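Local coordinates for protein ribose-phosphate pyrophosphokinase (Sulfolobus solfataricus, PDB 4TWB) that makes phosphoribosyl pyrophosphate by transferring the pyrophosphoryl group of ATP to the 1-hydroxyl of ribose 5-phosphate, with magnesium as cofactor, at residues S7-I12 against L51-T56; D158-A163 against N180-Y185; T268-V273 against I281-S286. One frame throughout, in Å; residues are numbered along the deposited sequence.

Interaction 1 (S7-I12 against L51-T56); sequences SATNGI and LLVQTT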
loop_
_atom_site.group_PDB
_atom_site.type_symbol
_atom_site.label_atom_id
_atom_site.label_comp_id
_atom_site.label_asym_id
_atom_site.label_seq_id
_atom_site.Cartn_x
_atom_site.Cartn_y
_atom_site.Cartn_z
ATOM N N SER A 7 -7.311 10.743 -4.000
ATOM C CA SER A 7 -6.694 10.322 -5.250
ATOM C C SER A 7 -7.547 9.331 -6.024
ATOM O O SER A 7 -7.271 9.043 -7.195
ATOM C CB SER A 7 -5.350 9.664 -4.955
ATOM O OG SER A 7 -5.507 8.574 -4.064
ATOM N N ALA A 8 -8.564 8.789 -5.352
ATOM C CA ALA A 8 -9.442 7.777 -5.941
ATOM C C ALA A 8 -10.908 8.005 -5.566
ATOM O O ALA A 8 -11.446 7.421 -4.628
ATOM C CB ALA A 8 -8.992 6.373 -5.549
ATOM N N THR A 9 -11.539 8.897 -6.308
ATOM C CA THR A 9 -12.958 9.137 -6.214
ATOM C C THR A 9 -13.386 8.741 -7.606
ATOM O O THR A 9 -12.592 8.865 -8.547
ATOM C CB THR A 9 -13.237 10.624 -6.038
ATOM O OG1 THR A 9 -13.099 11.286 -7.302
ATOM C CG2 THR A 9 -12.261 11.226 -5.056
ATOM N N ASN A 10 -14.602 8.243 -7.781
ATOM C CA ASN A 10 -14.983 7.882 -9.146
ATOM C C ASN A 10 -16.053 8.821 -9.660
ATOM O O ASN A 10 -17.037 8.413 -10.266
ATOM C CB ASN A 10 -15.401 6.418 -9.241
ATOM C CG ASN A 10 -14.233 5.472 -9.042
ATOM O OD1 ASN A 10 -13.395 5.303 -9.933
ATOM N ND2 ASN A 10 -14.178 4.842 -7.870
ATOM N N GLY A 11 -15.832 10.103 -9.399
ATOM C CA GLY A 11 -16.805 11.129 -9.696
ATOM C C GLY A 11 -17.650 11.380 -8.469
ATOM O O GLY A 11 -18.407 12.346 -8.412
ATOM N N ILE A 12 -17.516 10.507 -7.479
ATOM C CA ILE A 12 -18.383 10.570 -6.311
ATOM C C ILE A 12 -18.220 11.866 -5.520
ATOM O O ILE A 12 -19.203 12.412 -5.012
ATOM C CB ILE A 12 -18.184 9.365 -5.377
ATOM C CG1 ILE A 12 -18.711 8.095 -6.030
ATOM C CG2 ILE A 12 -18.903 9.587 -4.064
ATOM C CD1 ILE A 12 -18.536 6.868 -5.174
ATOM N N LEU A 51 -15.553 15.994 4.604
ATOM C CA LEU A 51 -16.047 14.762 4.020
ATOM C C LEU A 51 -15.002 14.309 3.026
ATOM O O LEU A 51 -14.919 14.852 1.922
ATOM C CB LEU A 51 -17.379 14.986 3.302
ATOM C CG LEU A 51 -18.588 15.378 4.151
ATOM C CD1 LEU A 51 -19.851 15.389 3.300
ATOM C CD2 LEU A 51 -18.744 14.443 5.343
ATOM N N LEU A 52 -14.199 13.329 3.432
ATOM C CA LEU A 52 -13.155 12.791 2.579
ATOM C C LEU A 52 -13.744 11.678 1.715
ATOM O O LEU A 52 -14.344 10.737 2.232
ATOM C CB LEU A 52 -12.034 12.225 3.446
ATOM C CG LEU A 52 -10.610 12.105 2.885
ATOM C CD1 LEU A 52 -10.003 10.803 3.401
ATOM C CD2 LEU A 52 -10.555 12.167 1.371
ATOM N N VAL A 53 -13.586 11.789 0.404
ATOM C CA VAL A 53 -13.929 10.704 -0.494
ATOM C C VAL A 53 -12.674 10.006 -1.022
ATOM O O VAL A 53 -11.923 10.584 -1.804
ATOM C CB VAL A 53 -14.745 11.211 -1.677
ATOM C CG1 VAL A 53 -15.006 10.066 -2.659
ATOM C CG2 VAL A 53 -16.053 11.815 -1.186
ATOM N N GLN A 54 -12.456 8.772 -0.569
ATOM C CA GLN A 54 -11.348 7.928 -1.021
ATOM C C GLN A 54 -11.837 6.504 -1.145
ATOM O O GLN A 54 -12.116 5.863 -0.140
ATOM C CB GLN A 54 -10.193 7.921 -0.010
ATOM C CG GLN A 54 -8.965 8.684 -0.440
ATOM C CD GLN A 54 -8.299 8.106 -1.668
ATOM O OE1 GLN A 54 -8.465 8.617 -2.769
ATOM N NE2 GLN A 54 -7.542 7.044 -1.487
ATOM N N THR A 55 -11.936 5.989 -2.360
ATOM C CA THR A 55 -12.257 4.582 -2.505
ATOM C C THR A 55 -10.948 3.829 -2.509
ATOM O O THR A 55 -9.906 4.417 -2.752
ATOM C CB THR A 55 -13.046 4.286 -3.784
ATOM O OG1 THR A 55 -13.662 3.001 -3.668
ATOM C CG2 THR A 55 -12.142 4.290 -4.986
ATOM N N THR A 56 -10.993 2.533 -2.226
ATOM C CA THR A 56 -9.767 1.757 -2.148
ATOM C C THR A 56 -9.766 0.560 -3.088
ATOM O O THR A 56 -9.228 -0.494 -2.753
ATOM C CB THR A 56 -9.441 1.326 -0.697
ATOM O OG1 THR A 56 -10.455 0.440 -0.209
ATOM C CG2 THR A 56 -9.350 2.545 0.214
#
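Ala8 and Thr9 press against Val53, Gln54 and Thr55 in a buried loop-to-strand-end contact of the N-terminal PRTase-like domain. The loop follows strand 2-5 and leads into helix 12-20; its partner is the C-terminal end of the adjacent parallel strand 49-53 and the turn beyond it. The peptide units of Ala8 are gripped twice. Its carbonyl O takes the N-H of Thr55 at 2.7 Å in a nearly straight bond (174°). Its N gives a hydrogen bond to OE1 of Gln54, 2.6 Å away, the donor N lying in the plane of the side-chain amide. CB of Gln54 points away from the loop, but a bend at chi2 (-64°) turns CD back toward Ser7. OG of Ser7 has its own partner in Glu66 on helix 60-76. An alanine in place of Gln54 would probably leave Ala8 N without this acceptor and the loop less firmly held to the strand end. Apolar groups complete the contact: CG2 of Thr9 lies 3.8 Å from CG1 of Val53, the two side chains crossing at about a right angle, and CG2 of Ile12 reaches the same methyl at 4.2 Å. Farther along, ND2 of Asn10 meets CG2 of Thr55 at 3.6 Å. Between the two segments the directional bonds fall on Ala8, its N-H to a side-chain amide and its carbonyl to the backbone, while Thr9, Ile12 and Val53 add apolar contact.

Interaction 2 (D158-A163 against N180-Y185); sequences DPFILA and NAPYSY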
loop_
_atom_site.group_PDB
_atom_site.type_symbol
_atom_site.label_atom_id
_atom_site.label_comp_id
_atom_site.label_asym_id
_atom_site.label_seq_id
_atom_site.Cartn_x
_atom_site.Cartn_y
_atom_site.Cartn_z
ATOM N N ASP A 158 -40.067 -8.302 -16.637
ATOM C CA ASP A 158 -40.368 -9.550 -15.917
ATOM C C ASP A 158 -39.118 -10.120 -15.214
ATOM O O ASP A 158 -38.566 -11.141 -15.631
ATOM C CB ASP A 158 -40.998 -10.593 -16.859
ATOM C CG ASP A 158 -41.616 -11.766 -16.114
ATOM O OD1 ASP A 158 -41.665 -12.875 -16.690
ATOM O OD2 ASP A 158 -42.054 -11.582 -14.959
ATOM N N PRO A 159 -38.678 -9.459 -14.133
ATOM C CA PRO A 159 -37.469 -9.850 -13.419
ATOM C C PRO A 159 -37.702 -10.937 -12.380
ATOM O O PRO A 159 -38.659 -10.890 -11.622
ATOM C CB PRO A 159 -37.072 -8.561 -12.686
ATOM C CG PRO A 159 -38.081 -7.516 -13.089
ATOM C CD PRO A 159 -39.273 -8.250 -13.550
ATOM N N PHE A 160 -36.820 -11.920 -12.353
ATOM C CA PHE A 160 -36.709 -12.806 -11.213
ATOM C C PHE A 160 -35.340 -12.547 -10.567
ATOM O O PHE A 160 -34.319 -12.478 -11.244
ATOM C CB PHE A 160 -36.840 -14.267 -11.642
ATOM C CG PHE A 160 -36.822 -15.238 -10.496
ATOM C CD1 PHE A 160 -38.001 -15.735 -9.972
ATOM C CD2 PHE A 160 -35.624 -15.638 -9.934
ATOM C CE1 PHE A 160 -37.985 -16.618 -8.920
ATOM C CE2 PHE A 160 -35.602 -16.514 -8.880
ATOM C CZ PHE A 160 -36.786 -17.011 -8.371
ATOM N N ILE A 161 -35.310 -12.387 -9.257
ATOM C CA ILE A 161 -34.066 -12.029 -8.597
ATOM C C ILE A 161 -33.454 -13.190 -7.827
ATOM O O ILE A 161 -34.023 -13.681 -6.857
ATOM C CB ILE A 161 -34.248 -10.794 -7.723
ATOM C CG1 ILE A 161 -34.266 -9.563 -8.632
ATOM C CG2 ILE A 161 -33.137 -10.685 -6.705
ATOM C CD1 ILE A 161 -35.073 -8.432 -8.094
ATOM N N LEU A 162 -32.284 -13.623 -8.292
ATOM C CA LEU A 162 -31.638 -14.840 -7.810
ATOM C C LEU A 162 -30.359 -14.514 -7.058
ATOM O O LEU A 162 -29.472 -13.849 -7.592
ATOM C CB LEU A 162 -31.296 -15.747 -8.990
ATOM C CG LEU A 162 -31.283 -17.264 -8.805
ATOM C CD1 LEU A 162 -30.196 -17.840 -9.683
ATOM C CD2 LEU A 162 -31.057 -17.642 -7.365
ATOM N N ALA A 163 -30.266 -14.994 -5.819
ATOM C CA ALA A 163 -29.072 -14.826 -4.987
ATOM C C ALA A 163 -28.213 -16.093 -5.027
ATOM O O ALA A 163 -28.713 -17.179 -4.771
ATOM C CB ALA A 163 -29.476 -14.509 -3.563
ATOM N N ASN A 180 -41.398 -5.575 -6.244
ATOM C CA ASN A 180 -42.419 -6.631 -6.230
ATOM C C ASN A 180 -42.163 -7.807 -7.163
ATOM O O ASN A 180 -43.094 -8.391 -7.718
ATOM C CB ASN A 180 -43.832 -6.069 -6.404
ATOM C CG ASN A 180 -44.501 -5.793 -5.080
ATOM O OD1 ASN A 180 -44.496 -6.636 -4.176
ATOM N ND2 ASN A 180 -45.074 -4.606 -4.948
ATOM N N ALA A 181 -40.890 -8.160 -7.303
ATOM C CA ALA A 181 -40.489 -9.296 -8.109
ATOM C C ALA A 181 -40.327 -10.537 -7.231
ATOM O O ALA A 181 -40.221 -10.432 -6.003
ATOM C CB ALA A 181 -39.214 -8.979 -8.819
ATOM N N PRO A 182 -40.338 -11.721 -7.857
ATOM C CA PRO A 182 -40.096 -12.981 -7.151
ATOM C C PRO A 182 -38.601 -13.124 -6.905
ATOM O O PRO A 182 -37.810 -12.604 -7.687
ATOM C CB PRO A 182 -40.546 -14.043 -8.165
ATOM C CG PRO A 182 -41.132 -13.296 -9.326
ATOM C CD PRO A 182 -40.588 -11.932 -9.290
ATOM N N TYR A 183 -38.221 -13.827 -5.847
ATOM C CA TYR A 183 -36.812 -13.995 -5.528
ATOM C C TYR A 183 -36.550 -15.374 -4.951
ATOM O O TYR A 183 -37.424 -15.974 -4.335
ATOM C CB TYR A 183 -36.352 -12.907 -4.538
ATOM C CG TYR A 183 -36.978 -13.034 -3.166
ATOM C CD1 TYR A 183 -36.375 -13.804 -2.186
ATOM C CD2 TYR A 183 -38.171 -12.401 -2.857
ATOM C CE1 TYR A 183 -36.935 -13.945 -0.935
ATOM C CE2 TYR A 183 -38.742 -12.535 -1.603
ATOM C CZ TYR A 183 -38.119 -13.312 -0.645
ATOM O OH TYR A 183 -38.676 -13.464 0.609
ATOM N N SER A 184 -35.344 -15.873 -5.155
ATOM C CA SER A 184 -34.930 -17.109 -4.517
ATOM C C SER A 184 -33.414 -17.172 -4.398
ATOM O O SER A 184 -32.706 -16.296 -4.886
ATOM C CB SER A 184 -35.461 -18.320 -5.275
ATOM O OG SER A 184 -35.314 -19.501 -4.505
ATOM N N TYR A 185 -32.919 -18.213 -3.741
ATOM C CA TYR A 185 -31.492 -18.384 -3.598
ATOM C C TYR A 185 -31.072 -19.817 -3.900
ATOM O O TYR A 185 -31.848 -20.753 -3.712
ATOM C CB TYR A 185 -31.058 -17.974 -2.198
ATOM C CG TYR A 185 -31.296 -19.017 -1.144
ATOM C CD1 TYR A 185 -32.518 -19.108 -0.497
ATOM C CD2 TYR A 185 -30.290 -19.901 -0.780
ATOM C CE1 TYR A 185 -32.739 -20.061 0.481
ATOM C CE2 TYR A 185 -30.499 -20.856 0.196
ATOM C CZ TYR A 185 -31.726 -20.932 0.824
ATOM O OH TYR A 185 -31.935 -21.884 1.794
#
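Ile161 and Ala163 pair with Tyr183 and Tyr185 as two neighbouring parallel strands, 159-163 and 183-185, joined through helix 169-178 in a beta-alpha-beta crossover of the phosphoribosyltransferase domain. The strand axes come within 4.7 Å and are turned 21° from each other. Three backbone hydrogen bonds make the ladder: Ile161 N to Pro182 O at 3.0 Å, Ser184 N to Ile161 O at 3.1 Å, and Ala163 N to Ser184 O at 2.9 Å. CA-H...O contacts accompany them, from Tyr183 CA to Ile161 O, from Leu162 CA to Ser184 O and from Tyr185 CA to Ala163 O.

Aromatic packing centres on Phe160, whose CG, anti to the backbone N (chi1 -176°), is carried toward the carbonyl O of Pro182. CD1 and CE1 of its ring touch CB of Pro182, the former at 3.6 Å. Pro182 O and Tyr183 CA lie over one face, both displaced toward the rim, and CB of Ser184 meets CZ at the ring edge, 3.6 Å away. Leu207 and Lys210 also touch this side chain.

Smaller apolar pairs follow the strands. Ile161 CD1 lies 4.2 Å from CB of Ala181, and CB of Ala163 lies 4.0 Å from CB of Tyr185. Ile161, Ala163 and Tyr183 point to the face covered by helix 169-178, where they meet Ala172, Ala176 and Arg173; Leu162 and Ser184 point to the other. OH of Tyr185 makes a weak hydrogen bond to Arg166.

Strand 183-185 is the outermost of the sheet, so within this chain it pairs with one strand: regular main-chain bonds set the register, and nonpolar side chains, with the Phe160 ring among them, close over the join.

Interaction 3 (T268-V273 against I281-S286); sequences TNTINV and IDVSQS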
loop_
_atom_site.group_PDB
_atom_site.type_symbol
_atom_site.label_atom_id
_atom_site.label_comp_id
_atom_site.label_asym_id
_atom_site.label_seq_id
_atom_site.Cartn_x
_atom_site.Cartn_y
_atom_site.Cartn_z
ATOM N N THR A 268 -21.697 -0.503 -9.961
ATOM C CA THR A 268 -21.739 0.870 -9.479
ATOM C C THR A 268 -20.349 1.491 -9.477
ATOM O O THR A 268 -19.336 0.800 -9.691
ATOM C CB THR A 268 -22.286 0.965 -8.038
ATOM O OG1 THR A 268 -21.216 0.822 -7.104
ATOM C CG2 THR A 268 -23.304 -0.104 -7.777
ATOM N N ASN A 269 -20.306 2.789 -9.195
ATOM C CA ASN A 269 -19.065 3.527 -9.200
ATOM C C ASN A 269 -18.351 3.568 -7.848
ATOM O O ASN A 269 -17.699 4.558 -7.503
ATOM C CB ASN A 269 -19.275 4.937 -9.771
ATOM C CG ASN A 269 -20.221 5.787 -8.930
ATOM O OD1 ASN A 269 -20.984 5.272 -8.116
ATOM N ND2 ASN A 269 -20.168 7.104 -9.129
ATOM N N THR A 270 -18.462 2.492 -7.079
ATOM C CA THR A 270 -17.577 2.335 -5.932
ATOM C C THR A 270 -16.229 1.902 -6.491
ATOM O O THR A 270 -15.210 2.026 -5.837
ATOM C CB THR A 270 -18.071 1.271 -4.948
ATOM O OG1 THR A 270 -18.173 0.013 -5.619
ATOM C CG2 THR A 270 -19.430 1.651 -4.372
ATOM N N ILE A 271 -16.251 1.399 -7.722
ATOM C CA ILE A 271 -15.068 0.913 -8.424
ATOM C C ILE A 271 -14.923 1.678 -9.743
ATOM O O ILE A 271 -15.871 2.334 -10.188
ATOM C CB ILE A 271 -15.230 -0.591 -8.758
ATOM C CG1 ILE A 271 -15.476 -1.386 -7.485
ATOM C CG2 ILE A 271 -14.017 -1.133 -9.466
ATOM C CD1 ILE A 271 -14.534 -1.049 -6.401
ATOM N N ASN A 272 -13.747 1.593 -10.368
ATOM C CA ASN A 272 -13.544 2.133 -11.709
ATOM C C ASN A 272 -13.772 1.057 -12.795
ATOM O O ASN A 272 -13.319 -0.075 -12.623
ATOM C CB ASN A 272 -12.131 2.692 -11.793
ATOM C CG ASN A 272 -11.893 3.489 -13.057
ATOM O OD1 ASN A 272 -12.836 3.986 -13.685
ATOM N ND2 ASN A 272 -10.624 3.625 -13.438
ATOM N N VAL A 273 -14.451 1.389 -13.905
ATOM C CA VAL A 273 -14.756 0.366 -14.934
ATOM C C VAL A 273 -14.596 0.728 -16.455
ATOM O O VAL A 273 -13.687 1.454 -16.854
ATOM C CB VAL A 273 -16.158 -0.277 -14.686
ATOM C CG1 VAL A 273 -16.054 -1.779 -14.771
ATOM C CG2 VAL A 273 -16.724 0.110 -13.323
ATOM N N ILE A 281 -24.169 2.314 -12.189
ATOM C CA ILE A 281 -24.991 3.162 -11.332
ATOM C C ILE A 281 -24.109 4.071 -10.487
ATOM O O ILE A 281 -23.187 3.609 -9.833
ATOM C CB ILE A 281 -25.851 2.319 -10.385
ATOM C CG1 ILE A 281 -26.772 1.393 -11.190
ATOM C CG2 ILE A 281 -26.642 3.209 -9.450
ATOM C CD1 ILE A 281 -27.595 0.428 -10.334
ATOM N N ASP A 282 -24.393 5.368 -10.505
ATOM C CA ASP A 282 -23.703 6.322 -9.633
ATOM C C ASP A 282 -24.433 6.338 -8.288
ATOM O O ASP A 282 -25.554 6.825 -8.182
ATOM C CB ASP A 282 -23.673 7.715 -10.284
ATOM C CG ASP A 282 -23.253 8.815 -9.328
ATOM O OD1 ASP A 282 -22.845 8.504 -8.184
ATOM O OD2 ASP A 282 -23.339 10.000 -9.737
ATOM N N VAL A 283 -23.792 5.786 -7.270
ATOM C CA VAL A 283 -24.426 5.585 -5.979
ATOM C C VAL A 283 -24.257 6.770 -5.035
ATOM O O VAL A 283 -24.521 6.644 -3.832
ATOM C CB VAL A 283 -23.860 4.339 -5.265
ATOM C CG1 VAL A 283 -24.310 3.074 -5.981
ATOM C CG2 VAL A 283 -22.325 4.418 -5.173
ATOM N N SER A 284 -23.817 7.911 -5.569
ATOM C CA SER A 284 -23.672 9.118 -4.751
ATOM C C SER A 284 -24.991 9.480 -4.058
ATOM O O SER A 284 -25.015 9.844 -2.884
ATOM C CB SER A 284 -23.204 10.286 -5.608
ATOM O OG SER A 284 -22.077 9.920 -6.361
ATOM N N GLN A 285 -26.089 9.384 -4.800
ATOM C CA GLN A 285 -27.407 9.672 -4.244
ATOM C C GLN A 285 -27.715 8.825 -2.992
ATOM O O GLN A 285 -28.246 9.333 -2.001
ATOM C CB GLN A 285 -28.486 9.493 -5.320
ATOM C CG GLN A 285 -29.818 10.142 -4.972
ATOM C CD GLN A 285 -29.682 11.613 -4.577
ATOM O OE1 GLN A 285 -29.438 12.481 -5.428
ATOM N NE2 GLN A 285 -29.864 11.901 -3.281
ATOM N N SER A 286 -27.372 7.539 -3.037
ATOM C CA SER A 286 -27.550 6.655 -1.887
ATOM C C SER A 286 -26.611 7.007 -0.733
ATOM O O SER A 286 -26.981 6.894 0.443
ATOM C CB SER A 286 -27.352 5.193 -2.290
ATOM O OG SER A 286 -28.409 4.729 -3.122
#
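Thr268 and Ile281 form a parallel bridge, their CA atoms 4.4 Å apart, and the pairing ends with a bond from Asn269 N to Ile281 O (3.1 Å), the donor tilted from the carbonyl plane. Beyond this point the side chain of Asn269 takes over from the backbone. Its CG sits between the backbone N and the carbonyl carbon (chi1 63°), and OD1 accepts the N-H of Val283 at 3.0 Å. From the other end of the same amide, ND2 makes a weak hydrogen bond to OD1 of Asp282, 3.2 Å away, with amide and carboxylate planes turned 66° apart. That OD1 also accepts from Ser284 N at 2.9 Å, an Asx turn at the start of helix 284-289, where Val283 is the N-cap residue. Asn269 thus spans the end of the strand and the beginning of the helix with both poles of its amide. Val283 adds apolar contact: CG1 meets CB of Thr268 at 3.6 Å, and CG2 meets CG2 of Thr270 at 4.1 Å. Thr268 OG1 accepts from Thr270 N, an ST turn, and also bonds to Ile245 O; OG1 of Thr270 bonds to His246. Ile12 of helix 12-20 touches Asn269 and Ser284, while helix 145-155 packs on Ile281 and Gln285, so both helices touch the turn after strand 279-281, the outermost of the parallel sheet within this chain, next to strand 262-268.

How the interactions relate
Interactions 1 and 3 touch, their centres 11 Å apart. Thr55 OG1 probably hydrogen-bonds to Thr270 O (2.8 Å), and Ile12 CD1 and Asn10 CB each pack 3.4 Å from Asn269 O, joining loops of the N-terminal and phosphoribosyltransferase domains. Interaction 2 lies about 32 Å from interaction 1 and 23 Å from interaction 3 between centres, at the opposite edge of the latter's parallel sheet. Side chains of Tyr185 and Asp165 (predicted metal site) are about 6 Å apart, those of Ala163 and Asp216 (predicted sugar-phosphate site) about 7 Å, against about 11 Å for Thr268 and Asp216; that of Ala163 is about 13 Å from a bound AMP.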